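Local coordinates for protein serine proteinase inhibitor 1 (Myxoma virus, PDB 6BJ5) that inhibits serine-type endopeptidases as a poxvirus member of the serpin family and is important in virulence, at residues Val105-Glu110 against Ala134-Asp139; Gly197-Glu202 against Leu214-Asp219. All coordinates share one frame; numbering follows the deposited sequence.

Interaction 1. Residues Val105-Glu110 against Ala134-Asp139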
ATOM      1  N   VAL A 105       1.563 -17.709  20.582  1.00 38.60           N
ATOM      2  CA  VAL A 105       1.982 -16.484  21.249  1.00 34.46           C
ATOM      3  C   VAL A 105       1.005 -16.282  22.403  1.00 41.90           C
ATOM      4  O   VAL A 105      -0.067 -16.887  22.434  1.00 49.25           O
ATOM      5  CB  VAL A 105       1.960 -15.303  20.233  1.00 41.92           C
ATOM      6  CG1 VAL A 105       0.581 -14.757  20.100  1.00 48.53           C
ATOM      7  CG2 VAL A 105       2.940 -14.204  20.553  1.00 43.34           C
ATOM      8  N   THR A 106       1.387 -15.478  23.393  1.00 45.97           N
ATOM      9  CA  THR A 106       0.477 -15.146  24.490  1.00 41.96           C
ATOM     10  C   THR A 106       0.125 -13.675  24.405  1.00 35.46           C
ATOM     11  O   THR A 106       0.933 -12.826  24.789  1.00 31.06           O
ATOM     12  CB  THR A 106       1.089 -15.436  25.859  1.00 41.25           C
ATOM     13  OG1 THR A 106       1.474 -16.811  25.942  1.00 50.57           O
ATOM     14  CG2 THR A 106       0.061 -15.141  26.944  1.00 32.60           C
ATOM     15  N   PHE A 107      -1.095 -13.370  23.986  1.00 36.85           N
ATOM     16  CA  PHE A 107      -1.409 -11.965  23.758  1.00 53.28           C
ATOM     17  C   PHE A 107      -1.711 -11.151  25.014  1.00 67.91           C
ATOM     18  O   PHE A 107      -2.199 -10.025  24.869  1.00 76.22           O
ATOM     19  CB  PHE A 107      -2.566 -11.809  22.769  1.00 42.16           C
ATOM     20  CG  PHE A 107      -2.149 -11.961  21.328  1.00 42.74           C
ATOM     21  CD1 PHE A 107      -1.403 -10.949  20.717  1.00 31.90           C
ATOM     22  CD2 PHE A 107      -2.531 -13.068  20.570  1.00 43.32           C
ATOM     23  CE1 PHE A 107      -1.009 -11.051  19.408  1.00 31.22           C
ATOM     24  CE2 PHE A 107      -2.148 -13.171  19.233  1.00 37.81           C
ATOM     25  CZ  PHE A 107      -1.382 -12.169  18.661  1.00 34.54           C
ATOM     26  N   ASN A 108      -1.437 -11.645  26.220  1.00 77.94           N
ATOM     27  CA  ASN A 108      -1.612 -10.814  27.408  1.00 82.92           C
ATOM     28  C   ASN A 108      -0.275 -10.397  28.017  1.00 80.67           C
ATOM     29  O   ASN A 108      -0.143  -9.255  28.473  1.00 88.78           O
ATOM     30  CB  ASN A 108      -2.481 -11.551  28.447  1.00 91.21           C
ATOM     31  CG  ASN A 108      -2.739 -10.736  29.734  1.00104.69           C
ATOM     32  OD1 ASN A 108      -2.086  -9.731  30.016  1.00117.19           O
ATOM     33  ND2 ASN A 108      -3.768 -11.135  30.471  1.00101.91           N
ATOM     34  N   SER A 109       0.746 -11.256  27.956  1.00 68.78           N
ATOM     35  CA  SER A 109       2.041 -10.940  28.555  1.00 71.07           C
ATOM     36  C   SER A 109       2.635  -9.641  28.017  1.00 68.89           C
ATOM     37  O   SER A 109       2.088  -9.015  27.101  1.00 67.27           O
ATOM     38  CB  SER A 109       3.027 -12.087  28.334  1.00 74.37           C
ATOM     39  OG  SER A 109       3.398 -12.216  26.970  1.00 75.52           O
ATOM     40  N   GLU A 110       3.765  -9.233  28.580  1.00 71.37           N
ATOM     41  CA  GLU A 110       4.341  -7.936  28.266  1.00 76.60           C
ATOM     42  C   GLU A 110       5.338  -7.978  27.122  1.00 86.93           C
ATOM     43  O   GLU A 110       5.430  -7.008  26.362  1.00 92.68           O
ATOM     44  CB  GLU A 110       5.014  -7.357  29.509  1.00 79.80           C
ATOM     45  CG  GLU A 110       4.129  -7.397  30.739  1.00 86.02           C
ATOM     46  CD  GLU A 110       4.254  -6.136  31.583  1.00 99.71           C
ATOM     47  OE1 GLU A 110       3.337  -5.849  32.380  1.00103.11           O
ATOM     48  OE2 GLU A 110       5.265  -5.415  31.440  1.00103.36           O
ATOM     49  N   ALA A 134      -0.812   0.265  18.295  1.00 77.22           N
ATOM     50  CA  ALA A 134      -2.150   0.624  17.854  1.00 70.65           C
ATOM     51  C   ALA A 134      -3.063  -0.594  17.718  1.00 67.68           C
ATOM     52  O   ALA A 134      -4.277  -0.482  17.917  1.00 72.01           O
ATOM     53  CB  ALA A 134      -2.068   1.387  16.533  1.00 64.19           C
ATOM     54  N   SER A 135      -2.504  -1.768  17.402  1.00 60.24           N
ATOM     55  CA  SER A 135      -3.306  -2.905  16.974  1.00 52.10           C
ATOM     56  C   SER A 135      -3.367  -4.078  17.949  1.00 53.41           C
ATOM     57  O   SER A 135      -4.215  -4.957  17.765  1.00 49.17           O
ATOM     58  CB  SER A 135      -2.738  -3.415  15.635  1.00 42.71           C
ATOM     59  OG  SER A 135      -3.674  -4.160  14.888  1.00 56.06           O
ATOM     60  N   LEU A 136      -2.574  -4.093  19.016  1.00 56.96           N
ATOM     61  CA  LEU A 136      -2.615  -5.192  19.981  1.00 47.40           C
ATOM     62  C   LEU A 136      -3.368  -4.766  21.226  1.00 48.95           C
ATOM     63  O   LEU A 136      -2.927  -3.879  21.962  1.00 53.29           O
ATOM     64  CB  LEU A 136      -1.236  -5.722  20.339  1.00 34.96           C
ATOM     65  CG  LEU A 136      -0.690  -6.472  19.130  1.00 43.37           C
ATOM     66  CD1 LEU A 136       0.743  -6.931  19.348  1.00 48.89           C
ATOM     67  CD2 LEU A 136      -1.609  -7.616  18.741  1.00 39.59           C
ATOM     68  N   ASP A 137      -4.548  -5.316  21.372  1.00 51.56           N
ATOM     69  CA  ASP A 137      -5.378  -5.228  22.557  1.00 55.84           C
ATOM     70  C   ASP A 137      -4.915  -6.337  23.523  1.00 61.08           C
ATOM     71  O   ASP A 137      -3.909  -7.006  23.281  1.00 63.46           O
ATOM     72  CB  ASP A 137      -6.827  -5.277  22.055  1.00 65.21           C
ATOM     73  CG  ASP A 137      -7.812  -5.660  23.094  1.00 82.65           C
ATOM     74  OD1 ASP A 137      -8.198  -4.792  23.899  1.00 97.21           O
ATOM     75  OD2 ASP A 137      -8.229  -6.831  23.079  1.00 84.67           O
ATOM     76  N   ARG A 138      -5.614  -6.557  24.632  1.00 69.65           N
ATOM     77  CA  ARG A 138      -5.317  -7.694  25.499  1.00 70.71           C
ATOM     78  C   ARG A 138      -6.248  -8.880  25.285  1.00 64.73           C
ATOM     79  O   ARG A 138      -5.954  -9.976  25.748  1.00 46.44           O
ATOM     80  CB  ARG A 138      -5.374  -7.267  26.968  1.00 79.30           C
ATOM     81  CG  ARG A 138      -4.009  -7.148  27.623  1.00 89.52           C
ATOM     82  CD  ARG A 138      -4.116  -6.774  29.090  1.00 99.25           C
ATOM     83  NE  ARG A 138      -2.997  -7.304  29.862  1.00105.63           N
ATOM     84  CZ  ARG A 138      -1.820  -6.703  29.959  1.00106.67           C
ATOM     85  NH1 ARG A 138      -0.846  -7.251  30.674  1.00102.89           N
ATOM     86  NH2 ARG A 138      -1.620  -5.553  29.332  1.00110.18           N
ATOM     87  N   ASP A 139      -7.296  -8.677  24.503  1.00 69.85           N
ATOM     88  CA  ASP A 139      -8.203  -9.752  24.151  1.00 70.97           C
ATOM     89  C   ASP A 139      -7.887 -10.207  22.720  1.00 71.96           C
ATOM     90  O   ASP A 139      -8.672 -10.938  22.116  1.00 95.68           O
ATOM     91  CB  ASP A 139      -9.656  -9.286  24.251  1.00 91.27           C
ATOM     92  CG  ASP A 139     -10.025  -8.827  25.649  1.00113.72           C
ATOM     93  OD1 ASP A 139     -11.189  -8.421  25.854  1.00125.08           O
ATOM     94  OD2 ASP A 139      -9.154  -8.874  26.541  1.00118.44           O
TER
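Asn108 and Arg138 make the polar half of this contact. OD1 of Asn108 takes two weak hydrogen bonds from one guanidinium, from Arg138 NE at 2.6 Å and from Arg138 NH1 at 2.8 Å. The oxygen is shared by the two donors and also lies out of their plane, so neither N-H points straight at it; the angle at the NE hydrogen is 124°. The amide and guanidinium planes stand nearly perpendicular, 86° apart. Chi1 of Asn108 (-179°) sets CG anti to the backbone N, and OD1 is the amide atom that meets the arginine, whose chain is extended from CG to NE. The backbone O of Asn108 lies over one guanidinium face, offset toward its rim, without bonding to NH1. Glu110 OE1 stays 4.7 Å from Arg138 NH1, opposite in charge but not in contact.

The apolar half is Phe107 with Leu136. The leucine branch CD2 approaches ring atom CE1 of Phe107 to 3.6 Å, the two side chains crossing at about a right angle, while Val105 CG1 lies over one ring face. Val112 and Ile116 of helix 112-120 also touch this ring.

Within 134-139, Asp139 N, from above the carboxylate plane, donates to Asp137 OD2, closing an Asx turn. The two loops flanking helix 112-120 thus meet through one buried ring and one exposed arginine-amide pair, whose bent bonds suggest a modest, largely electrostatic hold at the surface.

Interaction 2. Residues Gly197-Glu202 against Leu214-Asp219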
ATOM      1  N   GLY A 197      -8.823  16.146 -17.406  1.00 61.55           N
ATOM      2  CA  GLY A 197      -7.519  16.609 -17.844  1.00 49.72           C
ATOM      3  C   GLY A 197      -6.408  16.289 -16.857  1.00 41.71           C
ATOM      4  O   GLY A 197      -6.403  16.749 -15.709  1.00 44.44           O
ATOM      5  N   TYR A 198      -5.431  15.523 -17.332  1.00 38.38           N
ATOM      6  CA  TYR A 198      -4.317  15.045 -16.526  1.00 40.94           C
ATOM      7  C   TYR A 198      -3.331  14.353 -17.455  1.00 37.87           C
ATOM      8  O   TYR A 198      -3.638  14.064 -18.615  1.00 37.39           O
ATOM      9  CB  TYR A 198      -4.778  14.083 -15.418  1.00 49.49           C
ATOM     10  CG  TYR A 198      -5.402  12.765 -15.879  1.00 45.54           C
ATOM     11  CD1 TYR A 198      -4.611  11.637 -16.116  1.00 46.24           C
ATOM     12  CD2 TYR A 198      -6.776  12.646 -16.039  1.00 45.36           C
ATOM     13  CE1 TYR A 198      -5.169  10.438 -16.516  1.00 48.44           C
ATOM     14  CE2 TYR A 198      -7.344  11.453 -16.446  1.00 56.58           C
ATOM     15  CZ  TYR A 198      -6.535  10.352 -16.677  1.00 55.78           C
ATOM     16  OH  TYR A 198      -7.095   9.165 -17.083  1.00 52.47           O
ATOM     17  N   SER A 199      -2.153  14.066 -16.923  1.00 30.45           N
ATOM     18  CA  SER A 199      -1.160  13.269 -17.619  1.00 32.11           C
ATOM     19  C   SER A 199      -0.773  12.083 -16.752  1.00 30.29           C
ATOM     20  O   SER A 199      -1.038  12.051 -15.549  1.00 41.54           O
ATOM     21  CB  SER A 199       0.088  14.078 -17.940  1.00 23.21           C
ATOM     22  OG  SER A 199       0.708  14.428 -16.732  1.00 25.72           O
ATOM     23  N   VAL A 200      -0.139  11.101 -17.381  1.00 23.80           N
ATOM     24  CA  VAL A 200       0.415   9.951 -16.679  1.00 24.61           C
ATOM     25  C   VAL A 200       1.784   9.690 -17.280  1.00 26.24           C
ATOM     26  O   VAL A 200       1.946   9.725 -18.504  1.00 34.66           O
ATOM     27  CB  VAL A 200      -0.491   8.704 -16.786  1.00 22.63           C
ATOM     28  CG1 VAL A 200       0.108   7.530 -16.032  1.00 23.69           C
ATOM     29  CG2 VAL A 200      -1.880   9.006 -16.266  1.00 14.93           C
ATOM     30  N   THR A 201       2.775   9.460 -16.425  1.00 23.33           N
ATOM     31  CA  THR A 201       4.155   9.346 -16.862  1.00 27.72           C
ATOM     32  C   THR A 201       4.812   8.203 -16.105  1.00 30.03           C
ATOM     33  O   THR A 201       4.672   8.108 -14.884  1.00 31.37           O
ATOM     34  CB  THR A 201       4.899  10.670 -16.605  1.00 30.47           C
ATOM     35  OG1 THR A 201       4.220  11.743 -17.280  1.00 26.07           O
ATOM     36  CG2 THR A 201       6.353  10.586 -17.061  1.00 20.49           C
ATOM     37  N   GLU A 202       5.572   7.368 -16.811  1.00 32.31           N
ATOM     38  CA  GLU A 202       6.155   6.176 -16.214  1.00 22.86           C
ATOM     39  C   GLU A 202       7.629   6.405 -15.934  1.00 27.16           C
ATOM     40  O   GLU A 202       8.441   6.520 -16.854  1.00 40.27           O
ATOM     41  CB  GLU A 202       5.953   4.948 -17.108  1.00 24.13           C
ATOM     42  CG  GLU A 202       6.408   3.700 -16.389  1.00 28.17           C
ATOM     43  CD  GLU A 202       6.011   2.418 -17.052  1.00 39.84           C
ATOM     44  OE1 GLU A 202       4.802   2.228 -17.313  1.00 38.64           O
ATOM     45  OE2 GLU A 202       6.895   1.565 -17.230  1.00 55.95           O
ATOM     46  N   LEU A 214       3.295   8.452 -12.500  1.00 39.50           N
ATOM     47  CA  LEU A 214       3.046   9.759 -11.924  1.00 20.36           C
ATOM     48  C   LEU A 214       1.865  10.357 -12.686  1.00 20.74           C
ATOM     49  O   LEU A 214       1.887  10.438 -13.921  1.00 28.22           O
ATOM     50  CB  LEU A 214       4.306  10.612 -12.003  1.00 22.48           C
ATOM     51  CG  LEU A 214       4.244  12.108 -11.665  1.00 30.69           C
ATOM     52  CD1 LEU A 214       4.033  12.329 -10.173  1.00 24.74           C
ATOM     53  CD2 LEU A 214       5.496  12.809 -12.125  1.00 20.63           C
ATOM     54  N   VAL A 215       0.826  10.713 -11.947  1.00  9.22           N
ATOM     55  CA  VAL A 215      -0.454  11.193 -12.444  1.00 16.19           C
ATOM     56  C   VAL A 215      -0.606  12.638 -11.990  1.00 28.32           C
ATOM     57  O   VAL A 215      -0.720  12.891 -10.783  1.00 25.93           O
ATOM     58  CB  VAL A 215      -1.605  10.323 -11.903  1.00 29.65           C
ATOM     59  CG1 VAL A 215      -2.979  10.778 -12.439  1.00 22.73           C
ATOM     60  CG2 VAL A 215      -1.355   8.843 -12.222  1.00 32.13           C
ATOM     61  N   VAL A 216      -0.620  13.582 -12.928  1.00 37.61           N
ATOM     62  CA  VAL A 216      -0.709  15.004 -12.587  1.00 34.35           C
ATOM     63  C   VAL A 216      -2.030  15.536 -13.130  1.00 32.80           C
ATOM     64  O   VAL A 216      -2.145  15.768 -14.344  1.00 35.72           O
ATOM     65  CB  VAL A 216       0.474  15.812 -13.140  1.00 33.66           C
ATOM     66  CG1 VAL A 216       0.302  17.279 -12.744  1.00 27.37           C
ATOM     67  CG2 VAL A 216       1.833  15.253 -12.684  1.00 26.82           C
ATOM     68  N   PRO A 217      -3.051  15.780 -12.286  1.00 29.66           N
ATOM     69  CA  PRO A 217      -4.367  16.160 -12.811  1.00 39.93           C
ATOM     70  C   PRO A 217      -4.763  17.589 -12.508  1.00 49.40           C
ATOM     71  O   PRO A 217      -4.143  18.260 -11.678  1.00 60.82           O
ATOM     72  CB  PRO A 217      -5.302  15.197 -12.076  1.00 35.89           C
ATOM     73  CG  PRO A 217      -4.706  15.192 -10.677  1.00 23.69           C
ATOM     74  CD  PRO A 217      -3.164  15.351 -10.879  1.00 32.99           C
ATOM     75  N   ASP A 218      -5.814  18.061 -13.173  1.00 55.43           N
ATOM     76  CA  ASP A 218      -6.423  19.329 -12.795  1.00 64.64           C
ATOM     77  C   ASP A 218      -7.353  19.193 -11.593  1.00 60.62           C
ATOM     78  O   ASP A 218      -7.654  20.202 -10.943  1.00 51.04           O
ATOM     79  CB  ASP A 218      -7.196  19.905 -13.984  1.00 73.73           C
ATOM     80  CG  ASP A 218      -6.315  20.118 -15.215  1.00 83.24           C
ATOM     81  OD1 ASP A 218      -5.081  20.292 -15.063  1.00 84.46           O
ATOM     82  OD2 ASP A 218      -6.863  20.096 -16.339  1.00 84.94           O
ATOM     83  N   ASP A 219      -7.792  17.967 -11.286  1.00 64.43           N
ATOM     84  CA  ASP A 219      -8.648  17.658 -10.137  1.00 65.61           C
ATOM     85  C   ASP A 219      -8.258  16.270  -9.650  1.00 68.68           C
ATOM     86  O   ASP A 219      -8.565  15.269 -10.309  1.00 71.60           O
ATOM     87  CB  ASP A 219     -10.138  17.702 -10.493  1.00 57.73           C
ATOM     88  CG  ASP A 219     -11.060  17.551  -9.265  1.00 64.33           C
ATOM     89  OD1 ASP A 219     -10.599  17.101  -8.192  1.00 69.59           O
ATOM     90  OD2 ASP A 219     -12.272  17.849  -9.378  1.00 65.88           O
TER
HETATM   91  O   HOH W   1       2.447  12.760 -15.701  1.00 25.85           O
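Tyr198 ring atom CD1 meets Val215 CG1 obliquely at 4.1 Å, and Val200 CG2 lies at the ring's edge, in plane. Beyond the hairpin, Phe191 and Trp235 meet this ring, and Trp235 NE1 is hydrogen-bonded to Tyr198 OH. Tyr198 CG stands between backbone N and carbonyl carbon (chi1 64°), and the side chain runs beside Val215, pointing the same way. Val200 CG2 and Val215 CG2 add a contact on that face. At the end away from the hairpin turn, Tyr198 CB meets Pro217 CB at 3.6 Å.

On the other face, one water joins Ser199 OG and Thr201 OG1, each 2.6 Å from it, and donates to Leu214 O, which also accepts from Thr201 N. Paired backbone bonds link Ser199 with Val216 and Thr201 with Leu214; a fifth, Asp218 N to Gly197 O, extends the pairing past Pro217. The second chain packs on Thr201, Leu214 and Val216, and touches Pro217 on the helix-facing side. Antiparallel at 169°, strands 198-204 and 210-217 are the second and third of serpin sheet B, followed by helices 220-226 and 229-238 that pack on it; at Val215's edge a second-chain strand extends the sheet, consistent with a cleaved serpin's C-terminal piece.

Overall arrangement
Interaction 1 is a surface contact and interaction 2 a largely buried one; they lie on opposite sides of the chain's centre, with centres about 44 Å apart and nearest atoms about 29 Å apart, and share no helix or strand. The first joins two irregular loops on either end of helix 112-120, so side chains carry it, and its two polar bonds, bent at the shared oxygen, are weak. The second joins adjacent strands of one hairpin, where regular main-chain bonding does the work and side chains sort to two faces, one mainly toward helices and one mainly toward the second chain. No other chain of the assembly touches 105-110 or 134-139.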